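Local coordinates for methyl-coenzyme M reductase gamma subunit (Methermicoccus shengliensis DSM 18856, PDB 7NKG), which forms, with alpha and beta subunits, methyl-coenzyme M reductase, which probably makes methane from methyl-coenzyme M at factor 430, at residues Q122-E125 with D130-V133. Numbering follows the deposited sequence.
Sequences QIVE and DVEV
Val131 reaches from the first turn of helix 128-140 to the backbone and side chain of Val124 on strand 122-127. One methyl, CG2, does all the touching on the helix side.

The closest contact is to the backbone. Val131 CG2 lies 3.4 Å from Val124 O, a van der Waals contact of a methyl with a carbonyl oxygen. Val124 also pairs with Val86 of strand 83-90 through backbone hydrogen bonds. The same methyl is 4.3 Å from Glu125 C.

The side chains meet loosely. Val124 CG1 and Val131 CG2 are 4.3 Å apart, and both CB atoms point toward the opposite segment. The chi1 of Val131 is 98°, away from a staggered value, and this rotation sets CG2 against the strand. Tyr134 and Ala106 also pack on Val124, so helices 128-140 and 99-109 both touch this side chain.

Glu125 takes part through its backbone, since its CB points away from the helix. Its carboxylate is turned to neighbouring subunits: OE2 is hydrogen-bonded to the backbone of one and OE1 to a polar side chain of another.

The arrangement is a tight strand-to-helix connection, in which the chain leaves a central strand of the antiparallel sheet and folds back so that the following helix packs on it.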
ATOM      1  N   GLN C 122     -36.259  -5.630  -7.289  1.00 16.77           N
ATOM      2  CA  GLN C 122     -36.462  -5.974  -5.888  1.00 17.74           C
ATOM      3  C   GLN C 122     -36.471  -7.497  -5.847  1.00 17.84           C
ATOM      4  O   GLN C 122     -37.127  -8.121  -6.678  1.00 17.64           O
ATOM      5  CB  GLN C 122     -37.768  -5.375  -5.345  1.00 18.81           C
ATOM      6  CG  GLN C 122     -37.921  -5.586  -3.833  1.00 18.95           C
ATOM      7  CD  GLN C 122     -38.552  -6.908  -3.455  1.00 21.39           C
ATOM      8  OE1 GLN C 122     -39.128  -7.609  -4.307  1.00 20.79           O
ATOM      9  NE2 GLN C 122     -38.428  -7.297  -2.176  1.00 20.28           N
ATOM     10  N   ILE C 123     -35.751  -8.088  -4.902  1.00 17.87           N
ATOM     11  CA  ILE C 123     -35.607  -9.534  -4.829  1.00 18.28           C
ATOM     12  C   ILE C 123     -35.957 -10.100  -3.477  1.00 18.17           C
ATOM     13  O   ILE C 123     -35.778  -9.438  -2.460  1.00 17.91           O
ATOM     14  CB  ILE C 123     -34.135  -9.891  -5.204  1.00 18.86           C
ATOM     15  CG1 ILE C 123     -33.919 -11.427  -5.237  1.00 20.14           C
ATOM     16  CG2 ILE C 123     -33.127  -9.221  -4.231  1.00 19.36           C
ATOM     17  CD1 ILE C 123     -32.703 -11.851  -6.042  1.00 22.41           C
ATOM     18  N   VAL C 124     -36.406 -11.355  -3.459  1.00 17.88           N
ATOM     19  CA  VAL C 124     -36.563 -12.094  -2.225  1.00 17.27           C
ATOM     20  C   VAL C 124     -35.901 -13.434  -2.472  1.00 17.71           C
ATOM     21  O   VAL C 124     -36.287 -14.135  -3.404  1.00 18.20           O
ATOM     22  CB  VAL C 124     -38.018 -12.272  -1.742  1.00 18.59           C
ATOM     23  CG1 VAL C 124     -38.078 -13.182  -0.515  1.00 19.12           C
ATOM     24  CG2 VAL C 124     -38.652 -10.918  -1.428  1.00 19.16           C
ATOM     25  N   GLU C 125     -34.904 -13.784  -1.659  1.00 17.17           N
ATOM     26  CA  GLU C 125     -34.300 -15.109  -1.698  1.00 17.85           C
ATOM     27  C   GLU C 125     -34.818 -15.855  -0.465  1.00 18.85           C
ATOM     28  O   GLU C 125     -34.961 -15.276   0.614  1.00 19.45           O
ATOM     29  CB  GLU C 125     -32.773 -15.064  -1.669  1.00 17.98           C
ATOM     30  CG  GLU C 125     -32.158 -14.412  -2.885  1.00 18.66           C
ATOM     31  CD  GLU C 125     -30.673 -14.666  -3.009  1.00 21.53           C
ATOM     32  OE1 GLU C 125     -30.252 -15.842  -2.929  1.00 21.84           O
ATOM     33  OE2 GLU C 125     -29.924 -13.683  -3.201  1.00 23.65           O
ATOM     34  N   ASP C 130     -40.636 -22.035   0.184  1.00 21.07           N
ATOM     35  CA  ASP C 130     -41.030 -20.796   0.869  1.00 20.68           C
ATOM     36  C   ASP C 130     -41.061 -19.644  -0.124  1.00 20.23           C
ATOM     37  O   ASP C 130     -41.963 -18.801  -0.051  1.00 19.96           O
ATOM     38  CB  ASP C 130     -40.052 -20.430   1.990  1.00 21.17           C
ATOM     39  CG  ASP C 130     -39.742 -21.527   2.977  1.00 25.25           C
ATOM     40  OD1 ASP C 130     -40.587 -22.450   3.135  1.00 25.98           O
ATOM     41  OD2 ASP C 130     -38.674 -21.468   3.592  1.00 26.78           O
ATOM     42  N   VAL C 131     -40.071 -19.570  -1.031  1.00 19.69           N
ATOM     43  CA  VAL C 131     -40.036 -18.482  -2.011  1.00 20.66           C
ATOM     44  C   VAL C 131     -41.214 -18.612  -3.003  1.00 21.16           C
ATOM     45  O   VAL C 131     -41.653 -17.595  -3.527  1.00 21.24           O
ATOM     46  CB  VAL C 131     -38.636 -18.305  -2.714  1.00 21.32           C
ATOM     47  CG1 VAL C 131     -38.577 -18.988  -4.081  1.00 22.06           C
ATOM     48  CG2 VAL C 131     -38.262 -16.834  -2.847  1.00 21.52           C
ATOM     49  N   GLU C 132     -41.722 -19.836  -3.262  1.00 21.04           N
ATOM     50  CA  GLU C 132     -42.884 -20.016  -4.132  1.00 21.28           C
ATOM     51  C   GLU C 132     -44.155 -19.544  -3.424  1.00 21.97           C
ATOM     52  O   GLU C 132     -45.006 -18.931  -4.068  1.00 22.45           O
ATOM     53  CB  GLU C 132     -43.054 -21.479  -4.552  1.00 22.31           C
ATOM     54  CG  GLU C 132     -41.996 -21.920  -5.547  1.00 24.08           C
ATOM     55  CD  GLU C 132     -42.411 -23.105  -6.379  1.00 28.77           C
ATOM     56  OE1 GLU C 132     -43.224 -23.915  -5.882  1.00 30.68           O
ATOM     57  OE2 GLU C 132     -41.928 -23.223  -7.528  1.00 29.66           O
ATOM     58  N   VAL C 133     -44.276 -19.765  -2.101  1.00 21.84           N
ATOM     59  CA  VAL C 133     -45.429 -19.270  -1.339  1.00 22.78           C
ATOM     60  C   VAL C 133     -45.437 -17.729  -1.411  1.00 22.74           C
ATOM     61  O   VAL C 133     -46.485 -17.136  -1.678  1.00 22.82           O
ATOM     62  CB  VAL C 133     -45.414 -19.763   0.124  1.00 24.06           C
ATOM     63  CG1 VAL C 133     -46.478 -19.058   0.972  1.00 24.67           C
ATOM     64  CG2 VAL C 133     -45.603 -21.274   0.190  1.00 24.67           C
TER